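Local coordinates for protein cystalysin (Treponema denticola, PDB 1C7N) that belongs to the class I and II aminotransferase family of fold-type I enzymes and carries pyridoxal-5'-phosphate in its pocket, at residues M337-F345 and E356-F367. Numbering follows the deposited sequence.
Sequences MDHKAMEEF and EGYIFGDGGIGF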
ATOM      1  N   MET A 337     -26.759  -1.573 -31.426  1.00 19.92           N
ATOM      2  CA  MET A 337     -26.292  -2.843 -30.870  1.00 21.27           C
ATOM      3  C   MET A 337     -26.350  -2.729 -29.348  1.00 20.64           C
ATOM      4  O   MET A 337     -25.807  -1.767 -28.794  1.00 19.73           O
ATOM      5  CB  MET A 337     -24.842  -3.114 -31.283  1.00 23.06           C
ATOM      6  CG  MET A 337     -24.626  -3.523 -32.728  1.00 25.54           C
ATOM      7  SD  MET A 337     -22.855  -3.699 -33.072  1.00 30.30           S
ATOM      8  CE  MET A 337     -22.488  -5.199 -32.182  1.00 27.08           C
ATOM      9  N   ASP A 338     -26.986  -3.685 -28.665  1.00 18.84           N
ATOM     10  CA  ASP A 338     -27.051  -3.608 -27.205  1.00 17.63           C
ATOM     11  C   ASP A 338     -25.624  -3.744 -26.674  1.00 17.72           C
ATOM     12  O   ASP A 338     -24.744  -4.231 -27.389  1.00 17.82           O
ATOM     13  CB  ASP A 338     -28.031  -4.662 -26.618  1.00 15.93           C
ATOM     14  CG  ASP A 338     -27.529  -6.107 -26.700  1.00 16.95           C
ATOM     15  OD1 ASP A 338     -28.393  -7.018 -26.651  1.00 14.39           O
ATOM     16  OD2 ASP A 338     -26.306  -6.353 -26.778  1.00 13.53           O
ATOM     17  N   HIS A 339     -25.374  -3.314 -25.441  1.00 17.55           N
ATOM     18  CA  HIS A 339     -24.004  -3.346 -24.936  1.00 17.58           C
ATOM     19  C   HIS A 339     -23.269  -4.680 -24.939  1.00 17.20           C
ATOM     20  O   HIS A 339     -22.053  -4.701 -25.110  1.00 17.32           O
ATOM     21  CB  HIS A 339     -23.897  -2.689 -23.548  1.00 17.46           C
ATOM     22  CG  HIS A 339     -24.738  -3.327 -22.487  1.00 19.08           C
ATOM     23  ND1 HIS A 339     -26.094  -3.105 -22.376  1.00 18.59           N
ATOM     24  CD2 HIS A 339     -24.401  -4.130 -21.450  1.00 18.95           C
ATOM     25  CE1 HIS A 339     -26.555  -3.738 -21.312  1.00 19.16           C
ATOM     26  NE2 HIS A 339     -25.547  -4.367 -20.732  1.00 19.26           N
ATOM     27  N   LYS A 340     -23.978  -5.792 -24.761  1.00 15.99           N
ATOM     28  CA  LYS A 340     -23.307  -7.089 -24.773  1.00 16.16           C
ATOM     29  C   LYS A 340     -22.807  -7.403 -26.181  1.00 15.78           C
ATOM     30  O   LYS A 340     -21.691  -7.898 -26.359  1.00 15.31           O
ATOM     31  CB  LYS A 340     -24.251  -8.198 -24.292  1.00 16.02           C
ATOM     32  CG  LYS A 340     -24.781  -7.987 -22.881  1.00 18.21           C
ATOM     33  CD  LYS A 340     -23.662  -7.722 -21.878  1.00 20.63           C
ATOM     34  CE  LYS A 340     -22.702  -8.894 -21.774  1.00 22.07           C
ATOM     35  NZ  LYS A 340     -21.646  -8.654 -20.739  1.00 25.72           N
ATOM     36  N   ALA A 341     -23.633  -7.108 -27.183  1.00 14.62           N
ATOM     37  CA  ALA A 341     -23.260  -7.350 -28.571  1.00 13.83           C
ATOM     38  C   ALA A 341     -22.082  -6.456 -28.968  1.00 13.72           C
ATOM     39  O   ALA A 341     -21.183  -6.889 -29.692  1.00 13.94           O
ATOM     40  CB  ALA A 341     -24.461  -7.086 -29.497  1.00 13.86           C
ATOM     41  N   MET A 342     -22.099  -5.208 -28.503  1.00 13.64           N
ATOM     42  CA  MET A 342     -21.034  -4.257 -28.810  1.00 14.49           C
ATOM     43  C   MET A 342     -19.708  -4.787 -28.287  1.00 14.58           C
ATOM     44  O   MET A 342     -18.716  -4.858 -29.015  1.00 15.37           O
ATOM     45  CB  MET A 342     -21.320  -2.895 -28.162  1.00 15.31           C
ATOM     46  CG  MET A 342     -22.443  -2.101 -28.821  1.00 16.96           C
ATOM     47  SD  MET A 342     -22.775  -0.544 -27.955  1.00 22.10           S
ATOM     48  CE  MET A 342     -21.205   0.308 -28.246  1.00 17.87           C
ATOM     49  N   GLU A 343     -19.716  -5.158 -27.013  1.00 14.47           N
ATOM     50  CA  GLU A 343     -18.547  -5.689 -26.328  1.00 15.88           C
ATOM     51  C   GLU A 343     -17.969  -6.876 -27.091  1.00 16.22           C
ATOM     52  O   GLU A 343     -16.763  -6.963 -27.313  1.00 15.59           O
ATOM     53  CB  GLU A 343     -18.960  -6.110 -24.921  1.00 16.44           C
ATOM     54  CG  GLU A 343     -17.866  -6.702 -24.067  1.00 18.56           C
ATOM     55  CD  GLU A 343     -18.356  -6.952 -22.664  1.00 19.97           C
ATOM     56  OE1 GLU A 343     -19.275  -7.780 -22.495  1.00 21.45           O
ATOM     57  OE2 GLU A 343     -17.838  -6.309 -21.731  1.00 21.24           O
ATOM     58  N   GLU A 344     -18.848  -7.790 -27.480  1.00 16.75           N
ATOM     59  CA  GLU A 344     -18.466  -8.980 -28.221  1.00 16.96           C
ATOM     60  C   GLU A 344     -17.806  -8.592 -29.537  1.00 16.18           C
ATOM     61  O   GLU A 344     -16.770  -9.139 -29.914  1.00 15.07           O
ATOM     62  CB  GLU A 344     -19.714  -9.824 -28.491  1.00 19.58           C
ATOM     63  CG  GLU A 344     -19.514 -11.012 -29.416  1.00 23.87           C
ATOM     64  CD  GLU A 344     -18.512 -12.017 -28.887  1.00 26.19           C
ATOM     65  OE1 GLU A 344     -18.510 -12.278 -27.664  1.00 26.70           O
ATOM     66  OE2 GLU A 344     -17.735 -12.561 -29.704  1.00 29.45           O
ATOM     67  N   PHE A 345     -18.421  -7.642 -30.233  1.00 15.37           N
ATOM     68  CA  PHE A 345     -17.915  -7.173 -31.517  1.00 16.18           C
ATOM     69  C   PHE A 345     -16.548  -6.510 -31.399  1.00 15.33           C
ATOM     70  O   PHE A 345     -15.638  -6.812 -32.166  1.00 16.45           O
ATOM     71  CB  PHE A 345     -18.899  -6.176 -32.136  1.00 16.77           C
ATOM     72  CG  PHE A 345     -18.424  -5.574 -33.425  1.00 19.10           C
ATOM     73  CD1 PHE A 345     -18.463  -6.304 -34.606  1.00 19.01           C
ATOM     74  CD2 PHE A 345     -17.927  -4.270 -33.456  1.00 20.14           C
ATOM     75  CE1 PHE A 345     -18.016  -5.752 -35.800  1.00 20.24           C
ATOM     76  CE2 PHE A 345     -17.477  -3.707 -34.646  1.00 19.59           C
ATOM     77  CZ  PHE A 345     -17.520  -4.451 -35.820  1.00 19.62           C
ATOM     78  N   GLU A 356     -15.727  -0.742 -21.969  1.00 13.17           N
ATOM     79  CA  GLU A 356     -17.119  -0.696 -22.404  1.00 13.15           C
ATOM     80  C   GLU A 356     -17.927   0.293 -21.584  1.00 13.25           C
ATOM     81  O   GLU A 356     -17.904   0.268 -20.355  1.00 12.67           O
ATOM     82  CB  GLU A 356     -17.742  -2.095 -22.353  1.00 14.74           C
ATOM     83  CG  GLU A 356     -16.990  -3.127 -23.200  1.00 16.34           C
ATOM     84  CD  GLU A 356     -17.077  -2.866 -24.699  1.00 17.44           C
ATOM     85  OE1 GLU A 356     -16.091  -3.146 -25.409  1.00 19.01           O
ATOM     86  OE2 GLU A 356     -18.128  -2.398 -25.177  1.00 18.42           O
ATOM     87  N   GLY A 357     -18.644   1.166 -22.287  1.00 12.83           N
ATOM     88  CA  GLY A 357     -19.433   2.194 -21.635  1.00 11.86           C
ATOM     89  C   GLY A 357     -20.344   1.765 -20.508  1.00 12.29           C
ATOM     90  O   GLY A 357     -20.436   2.459 -19.493  1.00 11.54           O
ATOM     91  N   TYR A 358     -21.002   0.620 -20.660  1.00 11.76           N
ATOM     92  CA  TYR A 358     -21.945   0.153 -19.645  1.00 12.56           C
ATOM     93  C   TYR A 358     -21.374  -0.109 -18.255  1.00 12.33           C
ATOM     94  O   TYR A 358     -22.116  -0.092 -17.269  1.00 12.96           O
ATOM     95  CB  TYR A 358     -22.686  -1.097 -20.146  1.00 12.90           C
ATOM     96  CG  TYR A 358     -21.908  -2.395 -20.079  1.00 12.66           C
ATOM     97  CD1 TYR A 358     -22.001  -3.225 -18.964  1.00 14.52           C
ATOM     98  CD2 TYR A 358     -21.096  -2.804 -21.137  1.00 12.26           C
ATOM     99  CE1 TYR A 358     -21.311  -4.434 -18.902  1.00 15.41           C
ATOM    100  CE2 TYR A 358     -20.396  -4.010 -21.087  1.00 13.22           C
ATOM    101  CZ  TYR A 358     -20.511  -4.821 -19.966  1.00 13.18           C
ATOM    102  OH  TYR A 358     -19.851  -6.026 -19.908  1.00 13.86           O
ATOM    103  N   ILE A 359     -20.069  -0.339 -18.154  1.00 11.90           N
ATOM    104  CA  ILE A 359     -19.486  -0.610 -16.844  1.00 11.65           C
ATOM    105  C   ILE A 359     -19.498   0.619 -15.941  1.00 12.07           C
ATOM    106  O   ILE A 359     -19.299   0.507 -14.730  1.00 12.02           O
ATOM    107  CB  ILE A 359     -18.038  -1.143 -16.957  1.00 12.03           C
ATOM    108  CG1 ILE A 359     -17.084  -0.024 -17.384  1.00 11.71           C
ATOM    109  CG2 ILE A 359     -17.995  -2.292 -17.947  1.00 10.29           C
ATOM    110  CD1 ILE A 359     -15.628  -0.460 -17.457  1.00 13.96           C
ATOM    111  N   PHE A 360     -19.750   1.788 -16.529  1.00 11.36           N
ATOM    112  CA  PHE A 360     -19.794   3.035 -15.771  1.00 11.58           C
ATOM    113  C   PHE A 360     -21.207   3.402 -15.333  1.00 12.76           C
ATOM    114  O   PHE A 360     -21.427   4.464 -14.761  1.00 11.91           O
ATOM    115  CB  PHE A 360     -19.214   4.180 -16.603  1.00 11.14           C
ATOM    116  CG  PHE A 360     -17.788   3.968 -16.997  1.00 11.51           C
ATOM    117  CD1 PHE A 360     -17.463   3.446 -18.245  1.00 10.84           C
ATOM    118  CD2 PHE A 360     -16.765   4.235 -16.091  1.00 11.17           C
ATOM    119  CE1 PHE A 360     -16.140   3.188 -18.585  1.00 11.03           C
ATOM    120  CE2 PHE A 360     -15.440   3.980 -16.419  1.00 11.03           C
ATOM    121  CZ  PHE A 360     -15.124   3.455 -17.666  1.00 11.38           C
ATOM    122  N   GLY A 361     -22.157   2.516 -15.608  1.00 13.65           N
ATOM    123  CA  GLY A 361     -23.540   2.770 -15.247  1.00 13.69           C
ATOM    124  C   GLY A 361     -24.406   2.608 -16.478  1.00 14.52           C
ATOM    125  O   GLY A 361     -23.899   2.616 -17.600  1.00 13.65           O
ATOM    126  N   ASP A 362     -25.710   2.451 -16.287  1.00 14.32           N
ATOM    127  CA  ASP A 362     -26.598   2.282 -17.427  1.00 15.50           C
ATOM    128  C   ASP A 362     -26.544   3.469 -18.385  1.00 14.94           C
ATOM    129  O   ASP A 362     -26.864   3.338 -19.566  1.00 15.36           O
ATOM    130  CB  ASP A 362     -28.028   2.039 -16.943  1.00 17.29           C
ATOM    131  CG  ASP A 362     -28.211   0.649 -16.361  1.00 19.34           C
ATOM    132  OD1 ASP A 362     -29.293   0.368 -15.808  1.00 19.71           O
ATOM    133  OD2 ASP A 362     -27.270  -0.168 -16.462  1.00 20.16           O
ATOM    134  N   GLY A 363     -26.136   4.629 -17.877  1.00 14.32           N
ATOM    135  CA  GLY A 363     -26.046   5.806 -18.721  1.00 12.83           C
ATOM    136  C   GLY A 363     -24.898   5.693 -19.712  1.00 11.99           C
ATOM    137  O   GLY A 363     -24.770   6.506 -20.630  1.00 12.53           O
ATOM    138  N   GLY A 364     -24.057   4.681 -19.525  1.00 11.21           N
ATOM    139  CA  GLY A 364     -22.932   4.484 -20.422  1.00 10.75           C
ATOM    140  C   GLY A 364     -23.234   3.454 -21.495  1.00 12.48           C
ATOM    141  O   GLY A 364     -22.396   3.182 -22.356  1.00 11.34           O
ATOM    142  N   ILE A 365     -24.434   2.874 -21.446  1.00 11.44           N
ATOM    143  CA  ILE A 365     -24.829   1.870 -22.427  1.00 12.80           C
ATOM    144  C   ILE A 365     -24.841   2.492 -23.815  1.00 12.35           C
ATOM    145  O   ILE A 365     -25.487   3.517 -24.036  1.00 12.30           O
ATOM    146  CB  ILE A 365     -26.232   1.301 -22.110  1.00 13.22           C
ATOM    147  CG1 ILE A 365     -26.168   0.480 -20.817  1.00 15.39           C
ATOM    148  CG2 ILE A 365     -26.731   0.449 -23.287  1.00 14.67           C
ATOM    149  CD1 ILE A 365     -27.496  -0.115 -20.379  1.00 15.34           C
ATOM    150  N   GLY A 366     -24.130   1.865 -24.746  1.00 11.47           N
ATOM    151  CA  GLY A 366     -24.069   2.386 -26.099  1.00 11.03           C
ATOM    152  C   GLY A 366     -22.798   3.183 -26.345  1.00 11.71           C
ATOM    153  O   GLY A 366     -22.468   3.494 -27.490  1.00 11.41           O
ATOM    154  N   PHE A 367     -22.082   3.512 -25.271  1.00 11.16           N
ATOM    155  CA  PHE A 367     -20.838   4.277 -25.386  1.00 12.32           C
ATOM    156  C   PHE A 367     -19.608   3.391 -25.195  1.00 12.06           C
ATOM    157  O   PHE A 367     -19.709   2.252 -24.733  1.00 10.90           O
ATOM    158  CB  PHE A 367     -20.780   5.407 -24.343  1.00 11.82           C
ATOM    159  CG  PHE A 367     -21.809   6.491 -24.538  1.00 13.03           C
ATOM    160  CD1 PHE A 367     -23.120   6.318 -24.104  1.00 13.40           C
ATOM    161  CD2 PHE A 367     -21.454   7.700 -25.137  1.00 12.99           C
ATOM    162  CE1 PHE A 367     -24.066   7.336 -24.262  1.00 13.28           C
ATOM    163  CE2 PHE A 367     -22.383   8.720 -25.302  1.00 13.18           C
ATOM    164  CZ  PHE A 367     -23.696   8.538 -24.862  1.00 14.45           C
TER
HETATM  165  O   HOH W   1     -20.611  -2.224 -24.361  1.00 13.66           O
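His339, in the first turn of the helix, lays its imidazole obliquely against Tyr358: CD2 of His339 stands 3.3 Å from CG of Tyr358, over one face of the phenol ring and offset toward its rim. With ring planes 41° apart, the pair is neither a parallel stack nor a T. CG of His339 lies between backbone N and carbonyl carbon (chi1 60°), a setting that directs the imidazole into the loop, where ND1 also meets CG2 of Ile365 at 3.7 Å. On the opposite face of the phenol, Ile359 CG2 sits over the ring centre. The hydroxyl end of the phenol is held by a hydrogen bond: Tyr358 OH donates to Glu343 OE2 (2.7 Å), reaching it on the syn side but 29° out of the carboxylate plane. Glu343, extended throughout, also takes Lys340 NZ on OE1 in a 3.1 Å salt bridge, and that amine makes a weak hydrogen bond to Tyr358 OH. In the fold, helix 339-350 thus packs on the loop joining neighbouring antiparallel strands 355-356 and 367-371 of the small three-stranded sheet. One water bridges His339 O and Glu356 OE2, 2.6 Å from the latter, while Met342 CE touches Gly366 O at 3.5 Å.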